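Local structure of transcriptional regulatory protein RcsB (Salmonella typhimurium, 5O8Y) at residues Met4-Ala9 with Ala50-Thr55; Ala9-Ile14 with Asp56-Gly61; Asp37-Ile42 with Pro60-Gly65; Leu86-Asn91 with Val107-Ala112. The protein probably serves as the DNA-binding response regulator of the Rcs two-component signalling system, controlling transcription of numerous genes with or without RcsA. All coordinates share one frame; numbering follows the deposited sequence.

Interaction 1 of 4, residues Met4-Ala9 with Ala50-Thr55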
loop_
_atom_site.group_PDB
_atom_site.type_symbol
_atom_site.label_atom_id
_atom_site.label_comp_id
_atom_site.label_asym_id
_atom_site.label_seq_id
_atom_site.Cartn_x
_atom_site.Cartn_y
_atom_site.Cartn_z
ATOM N N MET F 4 7.580 -15.352 37.915
ATOM C CA MET F 4 7.251 -14.375 36.876
ATOM C C MET F 4 7.011 -13.018 37.532
ATOM O O MET F 4 6.158 -12.894 38.413
ATOM C CB MET F 4 5.997 -14.838 36.126
ATOM C CG MET F 4 5.419 -13.866 35.103
ATOM S SD MET F 4 3.937 -14.543 34.324
ATOM C CE MET F 4 4.650 -15.517 33.006
ATOM N N ASN F 5 7.770 -12.012 37.116
ATOM C CA ASN F 5 7.526 -10.642 37.550
ATOM C C ASN F 5 6.473 -9.991 36.647
ATOM O O ASN F 5 6.423 -10.258 35.437
ATOM C CB ASN F 5 8.822 -9.822 37.572
ATOM C CG ASN F 5 9.738 -10.196 38.727
ATOM O OD1 ASN F 5 9.447 -11.102 39.515
ATOM N ND2 ASN F 5 10.854 -9.483 38.838
ATOM N N VAL F 6 5.651 -9.130 37.246
ATOM C CA VAL F 6 4.463 -8.571 36.607
ATOM C C VAL F 6 4.328 -7.091 36.991
ATOM O O VAL F 6 4.641 -6.695 38.112
ATOM C CB VAL F 6 3.223 -9.422 37.013
ATOM C CG1 VAL F 6 1.937 -8.624 37.082
ATOM C CG2 VAL F 6 3.052 -10.601 36.068
ATOM N N ILE F 7 3.864 -6.280 36.047
ATOM C CA ILE F 7 3.476 -4.893 36.309
ATOM C C ILE F 7 1.969 -4.805 36.103
ATOM O O ILE F 7 1.444 -5.410 35.166
ATOM C CB ILE F 7 4.173 -3.912 35.342
ATOM C CG1 ILE F 7 5.694 -4.049 35.431
ATOM C CG2 ILE F 7 3.765 -2.475 35.642
ATOM C CD1 ILE F 7 6.405 -3.616 34.171
ATOM N N ILE F 8 1.280 -4.055 36.964
ATOM C CA ILE F 8 -0.173 -3.878 36.841
ATOM C C ILE F 8 -0.525 -2.403 36.705
ATOM O O ILE F 8 0.102 -1.550 37.329
ATOM C CB ILE F 8 -0.974 -4.545 37.993
ATOM C CG1 ILE F 8 -0.569 -4.001 39.368
ATOM C CG2 ILE F 8 -0.774 -6.055 37.968
ATOM C CD1 ILE F 8 -1.354 -4.621 40.507
ATOM N N ALA F 9 -1.504 -2.121 35.853
ATOM C CA ALA F 9 -1.978 -0.759 35.623
ATOM C C ALA F 9 -3.501 -0.747 35.484
ATOM O O ALA F 9 -4.072 -1.483 34.679
ATOM C CB ALA F 9 -1.319 -0.159 34.388
ATOM N N ALA F 50 10.651 -6.379 34.929
ATOM C CA ALA F 50 9.571 -7.243 34.450
ATOM C C ALA F 50 9.343 -7.037 32.974
ATOM O O ALA F 50 9.607 -5.955 32.458
ATOM C CB ALA F 50 8.281 -6.952 35.205
ATOM N N HIS F 51 8.839 -8.075 32.308
ATOM C CA HIS F 51 8.451 -7.984 30.896
ATOM C C HIS F 51 7.039 -8.520 30.651
ATOM O O HIS F 51 6.716 -8.974 29.546
ATOM C CB HIS F 51 9.488 -8.661 29.987
ATOM C CG HIS F 51 9.810 -10.073 30.360
ATOM N ND1 HIS F 51 9.187 -11.157 29.778
ATOM C CD2 HIS F 51 10.706 -10.577 31.244
ATOM C CE1 HIS F 51 9.677 -12.270 30.299
ATOM N NE2 HIS F 51 10.602 -11.945 31.187
ATOM N N VAL F 52 6.199 -8.431 31.685
ATOM C CA VAL F 52 4.777 -8.775 31.597
ATOM C C VAL F 52 3.971 -7.624 32.184
ATOM O O VAL F 52 4.169 -7.262 33.341
ATOM C CB VAL F 52 4.461 -10.080 32.351
ATOM C CG1 VAL F 52 2.971 -10.403 32.281
ATOM C CG2 VAL F 52 5.288 -11.218 31.769
ATOM N N LEU F 53 3.085 -7.049 31.370
ATOM C CA LEU F 53 2.204 -5.956 31.780
ATOM C C LEU F 53 0.755 -6.418 31.722
ATOM O O LEU F 53 0.309 -6.941 30.692
ATOM C CB LEU F 53 2.388 -4.738 30.866
ATOM C CG LEU F 53 1.401 -3.571 31.034
ATOM C CD1 LEU F 53 1.554 -2.890 32.391
ATOM C CD2 LEU F 53 1.586 -2.566 29.913
ATOM N N ILE F 54 0.034 -6.215 32.827
ATOM C CA ILE F 54 -1.421 -6.426 32.897
ATOM C C ILE F 54 -2.032 -5.038 33.030
ATOM O O ILE F 54 -1.748 -4.315 33.994
ATOM C CB ILE F 54 -1.826 -7.313 34.096
ATOM C CG1 ILE F 54 -1.168 -8.696 33.995
ATOM C CG2 ILE F 54 -3.344 -7.466 34.173
ATOM C CD1 ILE F 54 -1.000 -9.405 35.322
ATOM N N THR F 55 -2.854 -4.654 32.063
ATOM C CA THR F 55 -3.285 -3.272 31.967
ATOM C C THR F 55 -4.736 -3.092 31.552
ATOM O O THR F 55 -5.319 -3.911 30.856
ATOM C CB THR F 55 -2.370 -2.448 31.012
ATOM O OG1 THR F 55 -2.732 -1.062 31.058
ATOM C CG2 THR F 55 -2.476 -2.930 29.559
HETATM O O HOH W 1 8.585 -10.440 33.718
#
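Two neighbouring strands of the parallel sheet in the CheY-like receiver domain meet here: 4-9 pairs with 52-55, Ile7 facing Leu53, Ile8 facing Ile54 and Ala9 facing Thr55. The segments run in the same direction, 27° apart. Ile7 N donates to Val52 O at 2.9 Å, Ile54 N returns a nearly straight bond to Ile7 O at 2.8 Å, and Ala9 N donates to Ile54 O.

Side chains alternate between two buried faces. On the face with Val6, Ile8, Val52 and Ile54, branched residues suit an extended backbone and fill the space beneath helices 13-24 and 112-124. Val6 divides its methyls, CG2 lying 3.8 Å from Val52 CG1 while CG1 touches Ile54 CD1 at 3.5 Å. Ile8 instead carries CG1 between its backbone N and carbonyl carbon (chi1 59°), which takes the end of the chain away from Ile54 toward helix 13-24. On the other face Ile7 CG2 packs on Leu53 CD1 at 4.0 Å, and small Ala9 fits beside Thr55.

Before the strand pairing begins, Ala50 turns its methyl in against Ile7 CG1. There one water completes the join, donating to Asn5 O and accepting from His51 N, each at 2.8 Å.

Interaction 2 of 4, residues Ala9-Ile14 with Asp56-Gly61. With SO4 (sulfate ion), chain R.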
loop_
_atom_site.group_PDB
_atom_site.type_symbol
_atom_site.label_atom_id
_atom_site.label_comp_id
_atom_site.label_asym_id
_atom_site.label_seq_id
_atom_site.Cartn_x
_atom_site.Cartn_y
_atom_site.Cartn_z
ATOM N N ALA F 9 -1.504 -2.121 35.853
ATOM C CA ALA F 9 -1.978 -0.759 35.623
ATOM C C ALA F 9 -3.501 -0.747 35.484
ATOM O O ALA F 9 -4.072 -1.483 34.679
ATOM C CB ALA F 9 -1.319 -0.159 34.388
ATOM N N ASP F 10 -4.142 0.089 36.294
ATOM C CA ASP F 10 -5.584 0.289 36.251
ATOM C C ASP F 10 -5.887 1.660 36.836
ATOM O O ASP F 10 -5.280 2.043 37.833
ATOM C CB ASP F 10 -6.297 -0.817 37.042
ATOM C CG ASP F 10 -7.754 -0.982 36.639
ATOM O OD1 ASP F 10 -8.569 -0.076 36.914
ATOM O OD2 ASP F 10 -8.086 -2.028 36.049
ATOM N N ASP F 11 -6.814 2.402 36.226
ATOM C CA ASP F 11 -7.166 3.733 36.747
ATOM C C ASP F 11 -8.125 3.718 37.938
ATOM O O ASP F 11 -8.323 4.765 38.532
ATOM C CB ASP F 11 -7.720 4.646 35.643
ATOM C CG ASP F 11 -9.175 4.385 35.332
ATOM O OD1 ASP F 11 -9.535 3.199 35.171
ATOM O OD2 ASP F 11 -9.951 5.367 35.242
ATOM N N HIS F 12 -8.733 2.570 38.255
ATOM C CA HIS F 12 -9.593 2.428 39.451
ATOM C C HIS F 12 -8.726 1.946 40.619
ATOM O O HIS F 12 -8.332 0.778 40.635
ATOM C CB HIS F 12 -10.733 1.422 39.228
ATOM C CG HIS F 12 -11.499 1.632 37.962
ATOM N ND1 HIS F 12 -11.177 0.989 36.785
ATOM C CD2 HIS F 12 -12.582 2.399 37.690
ATOM C CE1 HIS F 12 -12.027 1.355 35.841
ATOM N NE2 HIS F 12 -12.888 2.210 36.364
ATOM N N PRO F 13 -8.423 2.828 41.598
ATOM C CA PRO F 13 -7.493 2.436 42.685
ATOM C C PRO F 13 -7.907 1.210 43.499
ATOM O O PRO F 13 -7.045 0.435 43.905
ATOM C CB PRO F 13 -7.441 3.678 43.581
ATOM C CG PRO F 13 -7.947 4.804 42.734
ATOM C CD PRO F 13 -8.937 4.198 41.793
ATOM N N ILE F 14 -9.211 1.040 43.712
ATOM C CA ILE F 14 -9.760 -0.129 44.408
ATOM C C ILE F 14 -9.559 -1.446 43.628
ATOM O O ILE F 14 -9.318 -2.484 44.238
ATOM C CB ILE F 14 -11.258 0.089 44.769
ATOM C CG1 ILE F 14 -11.373 1.202 45.814
ATOM C CG2 ILE F 14 -11.914 -1.184 45.313
ATOM C CD1 ILE F 14 -12.768 1.755 45.982
ATOM N N ASP F 56 -5.244 -1.943 31.964
ATOM C CA ASP F 56 -6.580 -1.420 31.706
ATOM C C ASP F 56 -6.635 -0.765 30.327
ATOM O O ASP F 56 -5.599 -0.463 29.751
ATOM C CB ASP F 56 -6.835 -0.298 32.746
ATOM C CG ASP F 56 -8.248 -0.229 33.218
ATOM O OD1 ASP F 56 -8.880 -1.294 33.324
ATOM O OD2 ASP F 56 -8.711 0.885 33.534
ATOM N N LEU F 57 -7.846 -0.487 29.846
ATOM C CA LEU F 57 -8.054 0.357 28.663
ATOM C C LEU F 57 -8.314 1.832 28.983
ATOM O O LEU F 57 -7.958 2.684 28.185
ATOM C CB LEU F 57 -9.205 -0.176 27.801
ATOM C CG LEU F 57 -8.955 -1.411 26.927
ATOM C CD1 LEU F 57 -10.230 -1.778 26.190
ATOM C CD2 LEU F 57 -7.832 -1.172 25.929
ATOM N N SER F 58 -8.916 2.146 30.128
ATOM C CA SER F 58 -9.425 3.513 30.385
ATOM C C SER F 58 -8.528 4.382 31.276
ATOM O O SER F 58 -9.031 5.230 32.029
ATOM C CB SER F 58 -10.831 3.443 30.998
ATOM O OG SER F 58 -10.783 3.029 32.358
ATOM N N MET F 59 -7.214 4.199 31.185
ATOM C CA MET F 59 -6.300 4.981 32.018
ATOM C C MET F 59 -6.203 6.418 31.535
ATOM O O MET F 59 -6.199 6.651 30.333
ATOM C CB MET F 59 -4.899 4.367 32.068
ATOM C CG MET F 59 -4.703 3.364 33.199
ATOM S SD MET F 59 -2.953 3.020 33.433
ATOM C CE MET F 59 -2.571 2.279 31.843
ATOM N N PRO F 60 -6.126 7.382 32.477
ATOM C CA PRO F 60 -5.817 8.761 32.101
ATOM C C PRO F 60 -4.335 8.951 31.758
ATOM O O PRO F 60 -3.506 8.079 32.042
ATOM C CB PRO F 60 -6.184 9.564 33.360
ATOM C CG PRO F 60 -5.996 8.608 34.488
ATOM C CD PRO F 60 -6.342 7.247 33.935
ATOM N N GLY F 61 -4.029 10.109 31.179
ATOM C CA GLY F 61 -2.681 10.473 30.744
ATOM C C GLY F 61 -2.780 11.278 29.460
ATOM O O GLY F 61 -3.450 10.860 28.520
HETATM S S SO4 R . -11.643 -0.716 31.823
HETATM O O1 SO4 R . -11.497 -1.338 33.144
HETATM O O2 SO4 R . -11.590 0.741 31.980
HETATM O O3 SO4 R . -10.583 -1.170 30.888
HETATM O O4 SO4 R . -12.967 -1.090 31.287
#
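Asp10 and Asp11 bring their carboxylates up to that of Asp56, the predicted phosphorylation site, and the three acids cluster at the ends of strands 4-9 and 52-55. Asp10 reaches over with OD2, 2.9 Å from Asp56 OD1, the two carboxylate planes 35° apart. Asp11 leaves its backbone toward the other segment and sets OD1 3.0 Å from Asp56 OD2, its plane turned by 30°. Neither pair is a hydrogen bond: acceptor faces acceptor. Lys109 probably offsets the gathered negative charge, forming salt bridges to both Asp10 OD2 and Asp56 OD1.

With CG anti to N (chi1 -159°), Asp10 curls OD1 back to accept from His12 N through its anti lone pair at 3.0 Å, making an Asx turn, and from His12 ND1 at 2.8 Å, the oxygen lying close to the plane of the imidazole. The ring stands nearly perpendicular to the Asp56 carboxylate, and its NE2 is hydrogen-bonded to Glu170 of a neighbouring subunit.

Farther along 56-61, Met59 lays SD 3.7 Å from Ala9 CB, and the bend at its last torsion keeps CE against the same methyl; Pro60 CD rests 3.4 Å from Asp11 CB. A sulfate sits beside Asp56, accepting from Leu57 N at 3.0 Å and from the Ser58 hydroxyl, though the latter distance is doubtfully short.

So dense a group of acids would probably favour a bound cation, consistent with the magnesium site of CheY-like receivers, while the sulfate, among backbone, hydroxyl and lysine donors, probably marks where a phosphoryl group would be held.

Interaction 3 of 4, residues Asp37-Ile42 with Pro60-Gly65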
loop_
_atom_site.group_PDB
_atom_site.type_symbol
_atom_site.label_atom_id
_atom_site.label_comp_id
_atom_site.label_asym_id
_atom_site.label_seq_id
_atom_site.Cartn_x
_atom_site.Cartn_y
_atom_site.Cartn_z
ATOM N N ASP F 37 -1.923 5.882 36.152
ATOM C CA ASP F 37 -1.975 6.618 34.885
ATOM C C ASP F 37 -0.889 6.167 33.924
ATOM O O ASP F 37 0.133 5.625 34.334
ATOM C CB ASP F 37 -1.898 8.129 35.120
ATOM C CG ASP F 37 -0.514 8.589 35.490
ATOM O OD1 ASP F 37 -0.048 8.224 36.587
ATOM O OD2 ASP F 37 0.108 9.305 34.678
ATOM N N SER F 38 -1.130 6.420 32.646
ATOM C CA SER F 38 -0.292 5.899 31.575
ATOM C C SER F 38 1.048 6.622 31.466
ATOM O O SER F 38 2.039 6.010 31.094
ATOM C CB SER F 38 -1.036 5.953 30.241
ATOM O OG SER F 38 -1.380 7.283 29.889
ATOM N N THR F 39 1.078 7.911 31.798
ATOM C CA THR F 39 2.317 8.690 31.766
ATOM C C THR F 39 3.348 8.085 32.717
ATOM O O THR F 39 4.470 7.776 32.300
ATOM C CB THR F 39 2.046 10.182 32.065
ATOM O OG1 THR F 39 1.243 10.733 31.008
ATOM C CG2 THR F 39 3.344 10.994 32.181
ATOM N N ALA F 40 2.957 7.871 33.971
ATOM C CA ALA F 40 3.845 7.231 34.959
ATOM C C ALA F 40 4.194 5.788 34.587
ATOM O O ALA F 40 5.302 5.350 34.843
ATOM C CB ALA F 40 3.240 7.276 36.357
ATOM N N LEU F 41 3.256 5.058 33.985
ATOM C CA LEU F 41 3.530 3.696 33.518
ATOM C C LEU F 41 4.651 3.692 32.483
ATOM O O LEU F 41 5.642 2.992 32.647
ATOM C CB LEU F 41 2.280 3.042 32.916
ATOM C CG LEU F 41 2.492 1.683 32.221
ATOM C CD1 LEU F 41 3.093 0.679 33.200
ATOM C CD2 LEU F 41 1.199 1.160 31.617
ATOM N N ILE F 42 4.481 4.497 31.435
ATOM C CA ILE F 42 5.447 4.568 30.324
ATOM C C ILE F 42 6.807 5.080 30.796
ATOM O O ILE F 42 7.838 4.539 30.394
ATOM C CB ILE F 42 4.941 5.467 29.177
ATOM C CG1 ILE F 42 3.656 4.893 28.551
ATOM C CG2 ILE F 42 6.025 5.684 28.112
ATOM C CD1 ILE F 42 3.810 3.546 27.914
ATOM N N PRO F 60 -6.126 7.382 32.477
ATOM C CA PRO F 60 -5.817 8.761 32.101
ATOM C C PRO F 60 -4.335 8.951 31.758
ATOM O O PRO F 60 -3.506 8.079 32.042
ATOM C CB PRO F 60 -6.184 9.564 33.360
ATOM C CG PRO F 60 -5.996 8.608 34.488
ATOM C CD PRO F 60 -6.342 7.247 33.935
ATOM N N GLY F 61 -4.029 10.109 31.179
ATOM C CA GLY F 61 -2.681 10.473 30.744
ATOM C C GLY F 61 -2.780 11.278 29.460
ATOM O O GLY F 61 -3.450 10.860 28.520
ATOM N N ASP F 62 -2.101 12.420 29.421
ATOM C CA ASP F 62 -2.261 13.411 28.342
ATOM C C ASP F 62 -1.084 13.434 27.353
ATOM O O ASP F 62 -0.844 14.445 26.695
ATOM C CB ASP F 62 -2.440 14.809 28.963
ATOM C CG ASP F 62 -1.183 15.302 29.702
ATOM O OD1 ASP F 62 -0.473 14.471 30.319
ATOM O OD2 ASP F 62 -0.909 16.521 29.667
ATOM N N LYS F 63 -0.380 12.312 27.226
ATOM C CA LYS F 63 0.944 12.284 26.606
ATOM C C LYS F 63 1.117 11.171 25.555
ATOM O O LYS F 63 1.440 11.455 24.404
ATOM C CB LYS F 63 1.993 12.162 27.712
ATOM C CG LYS F 63 3.387 12.594 27.317
ATOM C CD LYS F 63 4.311 12.664 28.533
ATOM C CE LYS F 63 4.574 14.088 29.000
ATOM N NZ LYS F 63 3.386 14.780 29.557
ATOM N N TYR F 64 0.887 9.919 25.945
ATOM C CA TYR F 64 1.181 8.766 25.087
ATOM C C TYR F 64 -0.037 8.085 24.418
ATOM O O TYR F 64 0.049 6.941 23.970
ATOM C CB TYR F 64 1.994 7.768 25.898
ATOM C CG TYR F 64 3.245 8.365 26.524
ATOM C CD1 TYR F 64 4.256 8.905 25.725
ATOM C CD2 TYR F 64 3.433 8.362 27.911
ATOM C CE1 TYR F 64 5.409 9.442 26.284
ATOM C CE2 TYR F 64 4.587 8.894 28.483
ATOM C CZ TYR F 64 5.570 9.437 27.662
ATOM O OH TYR F 64 6.709 9.959 28.213
ATOM N N GLY F 65 -1.147 8.810 24.301
ATOM C CA GLY F 65 -2.396 8.269 23.757
ATOM C C GLY F 65 -3.275 7.651 24.828
ATOM O O GLY F 65 -2.891 7.573 25.999
HETATM O O HOH W 2 0.211 9.506 28.932
#
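Pro60 meets Asp37 and Ser38 where helix 38-44 begins: its carbonyl O accepts from Ser38 N at 3.0 Å, nearly straight at 177°, and its ring CG lies 4.2 Å from Asp37 CB. That amide has no partner within the first turn of the helix. Asp37 is the N-cap of this turn, its OD2 accepting from Ala40 N at 3.3 Å from above the carboxylate plane.

Gly61 passes close to the helix start, CA 3.5 Å from Ser38 OG; glycine suits the place, having no CB to run into that hydroxyl, and the backbone angles also call for it. Asp62 turns away from the helix, forms a long salt bridge to Lys63 and packs on His51 of a neighbouring subunit. Lys63 lays CB 3.7 Å from Thr39 OG1, the two side chains crossing at about a right angle, while its ammonium group is hydrogen-bonded to Leu48 O of that subunit.

Tyr64 gives its N-H to a water that also bonds to Ser38 OG and Thr39 OG1, joining loop to helix. Its ring is sandwiched between Lys63 CG, over the centre of one face, and Ile42, whose CG2, set anti to the backbone N, makes a CH-pi contact with the opposite face, 3.7 Å from the centroid and 19° off the normal. The phenol OH reaches on to Asn43. Gly65 N is hydrogen-bonded to Ser80 OG of the same neighbouring subunit.

A capped helix start held against the loop after the strand leading to the predicted phosphorylation site is a feature of this CheY-like receiver fold, here at a subunit interface.

Interaction 4 of 4, residues Leu86-Asn91 with Val107-Ala112. With SO4 (sulfate ion), chain R.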
loop_
_atom_site.group_PDB
_atom_site.type_symbol
_atom_site.label_atom_id
_atom_site.label_comp_id
_atom_site.label_asym_id
_atom_site.label_seq_id
_atom_site.Cartn_x
_atom_site.Cartn_y
_atom_site.Cartn_z
ATOM N N LEU F 86 -6.687 -6.311 30.606
ATOM C CA LEU F 86 -7.688 -6.655 31.608
ATOM C C LEU F 86 -8.726 -5.545 31.630
ATOM O O LEU F 86 -8.436 -4.459 32.113
ATOM C CB LEU F 86 -7.017 -6.778 32.978
ATOM C CG LEU F 86 -7.899 -7.122 34.177
ATOM C CD1 LEU F 86 -8.487 -8.515 34.016
ATOM C CD2 LEU F 86 -7.092 -7.011 35.462
ATOM N N THR F 87 -9.931 -5.819 31.129
ATOM C CA THR F 87 -10.931 -4.767 30.907
ATOM C C THR F 87 -12.362 -5.166 31.273
ATOM O O THR F 87 -12.707 -6.349 31.299
ATOM C CB THR F 87 -10.912 -4.289 29.435
ATOM O OG1 THR F 87 -11.766 -3.140 29.278
ATOM C CG2 THR F 87 -11.357 -5.400 28.484
ATOM N N MET F 88 -13.175 -4.149 31.546
ATOM C CA MET F 88 -14.626 -4.299 31.699
ATOM C C MET F 88 -15.365 -4.175 30.366
ATOM O O MET F 88 -16.535 -4.546 30.291
ATOM C CB MET F 88 -15.199 -3.241 32.662
ATOM C CG MET F 88 -15.505 -3.745 34.061
ATOM S SD MET F 88 -16.442 -2.513 34.989
ATOM C CE MET F 88 -15.295 -1.130 34.998
ATOM N N ASN F 89 -14.712 -3.628 29.338
ATOM C CA ASN F 89 -15.377 -3.387 28.054
ATOM C C ASN F 89 -15.752 -4.710 27.387
ATOM O O ASN F 89 -14.883 -5.531 27.103
ATOM C CB ASN F 89 -14.489 -2.561 27.124
ATOM C CG ASN F 89 -15.280 -1.809 26.079
ATOM O OD1 ASN F 89 -16.173 -2.362 25.418
ATOM N ND2 ASN F 89 -14.954 -0.533 25.918
ATOM N N ASN F 90 -17.049 -4.911 27.169
ATOM C CA ASN F 90 -17.574 -6.137 26.563
ATOM C C ASN F 90 -18.012 -5.942 25.101
ATOM O O ASN F 90 -18.599 -6.849 24.506
ATOM C CB ASN F 90 -18.745 -6.662 27.406
ATOM C CG ASN F 90 -18.299 -7.184 28.763
ATOM O OD1 ASN F 90 -17.822 -8.317 28.883
ATOM N ND2 ASN F 90 -18.475 -6.370 29.796
ATOM N N ASN F 91 -17.706 -4.784 24.516
ATOM C CA ASN F 91 -18.135 -4.474 23.151
ATOM C C ASN F 91 -17.273 -5.265 22.150
ATOM O O ASN F 91 -16.055 -5.066 22.108
ATOM C CB ASN F 91 -18.062 -2.966 22.875
ATOM C CG ASN F 91 -19.075 -2.513 21.837
ATOM O OD1 ASN F 91 -19.201 -3.102 20.753
ATOM N ND2 ASN F 91 -19.815 -1.468 22.168
ATOM N N VAL F 107 -8.345 -10.513 29.140
ATOM C CA VAL F 107 -9.121 -11.080 30.247
ATOM C C VAL F 107 -10.251 -10.105 30.560
ATOM O O VAL F 107 -10.011 -8.922 30.762
ATOM C CB VAL F 107 -8.263 -11.285 31.514
ATOM C CG1 VAL F 107 -9.109 -11.827 32.667
ATOM C CG2 VAL F 107 -7.094 -12.217 31.227
ATOM N N LEU F 108 -11.484 -10.592 30.591
ATOM C CA LEU F 108 -12.600 -9.772 31.056
ATOM C C LEU F 108 -12.601 -9.811 32.578
ATOM O O LEU F 108 -12.387 -10.869 33.168
ATOM C CB LEU F 108 -13.927 -10.278 30.507
ATOM C CG LEU F 108 -14.036 -10.333 28.984
ATOM C CD1 LEU F 108 -15.363 -10.952 28.571
ATOM C CD2 LEU F 108 -13.874 -8.949 28.375
ATOM N N LYS F 109 -12.830 -8.658 33.198
ATOM C CA LYS F 109 -12.728 -8.515 34.655
ATOM C C LYS F 109 -13.689 -9.407 35.439
ATOM O O LYS F 109 -13.339 -9.892 36.517
ATOM C CB LYS F 109 -12.901 -7.052 35.066
ATOM C CG LYS F 109 -11.654 -6.239 34.787
ATOM C CD LYS F 109 -11.842 -4.757 35.022
ATOM C CE LYS F 109 -10.482 -4.072 35.058
ATOM N NZ LYS F 109 -10.564 -2.592 35.092
ATOM N N GLN F 110 -14.880 -9.634 34.891
ATOM C CA GLN F 110 -15.860 -10.535 35.502
ATOM C C GLN F 110 -15.355 -11.981 35.689
ATOM O O GLN F 110 -15.774 -12.664 36.625
ATOM C CB GLN F 110 -17.200 -10.510 34.734
ATOM C CG GLN F 110 -17.135 -10.889 33.255
ATOM C CD GLN F 110 -17.151 -9.698 32.303
ATOM O OE1 GLN F 110 -16.616 -8.618 32.603
ATOM N NE2 GLN F 110 -17.760 -9.896 31.133
ATOM N N GLY F 111 -14.453 -12.431 34.814
ATOM C CA GLY F 111 -13.807 -13.746 34.937
ATOM C C GLY F 111 -12.392 -13.733 35.505
ATOM O O GLY F 111 -11.751 -14.772 35.558
ATOM N N ALA F 112 -11.919 -12.579 35.971
ATOM C CA ALA F 112 -10.507 -12.393 36.337
ATOM C C ALA F 112 -9.960 -13.317 37.439
ATOM O O ALA F 112 -8.811 -13.745 37.345
ATOM C CB ALA F 112 -10.240 -10.932 36.697
HETATM S S SO4 R . -11.643 -0.716 31.823
HETATM O O1 SO4 R . -11.497 -1.338 33.144
HETATM O O2 SO4 R . -11.590 0.741 31.980
HETATM O O3 SO4 R . -10.583 -1.170 30.888
HETATM O O4 SO4 R . -12.967 -1.090 31.287
#
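The amides of Asn90 and Gln110 approach from opposite directions, Gln110 presenting its edge: Gln110 NE2 donates to Asn90 OD1 at 2.7 Å, the oxygen lying in the Gln110 amide plane while the donor is tilted 19° from the Asn90 carbonyl plane; the two planes are 43° apart. Leu108 CD1 packs at the oxygen end of the Asn90 amide, 3.6 Å from OD1, so this polar pair borders an apolar patch that helix 132-139 continues.

Strands 82-87 and 105-108 run parallel, Thr87 N bonding to Val107 O and Lys109 N to Thr87 O. Leu86, with CG opposite its own N (chi1 179°), brings CD1 within 3.6 Å of Val107 CG1. Lys109 crosses Leu86 at about a right angle, CG 3.6 Å from Thr87 O, and runs on fully extended to place NZ beside the sulfate, at a distance too short to be trusted, where it also forms salt bridges to Asp10 and Asp56.

Thr87 holds the same ion: OG1 donates to sulfate O3 at 2.8 Å and accepts from Asn89 N at 3.0 Å, an ST turn, which helps orient the hydroxyl toward the ion. Met88 N adds a bond to sulfate O4.

The strands belong to a beta-alpha-beta unit with helix 92-99 between them; a hydroxyl residue ending one strand and a lysine just after the next, beside the predicted phosphoacceptor aspartate, are a hallmark of the receiver-domain phosphorylation site.

Overall arrangement
From the N terminus, strand 4-9 first closes a long loop onto 52-55 in interaction 1. Interaction 2 starts at the shared Ala9 and carries both strands past their ends; the segments of the two alternate along the chain, so they cross. Interaction 3 opens inside this span, at helix 38-44, and crosses interaction 1; it finishes on the same stretch as interaction 2, sharing Pro60 and Gly61, while Leu41 packs on Ile7, Ala9 and Leu53. Interaction 4 follows in series, closing the shorter loop around helix 92-99. It adjoins interaction 1 through neighbouring strands 52-55 and 82-87, and interaction 2 through Lys109 and the common sulfate.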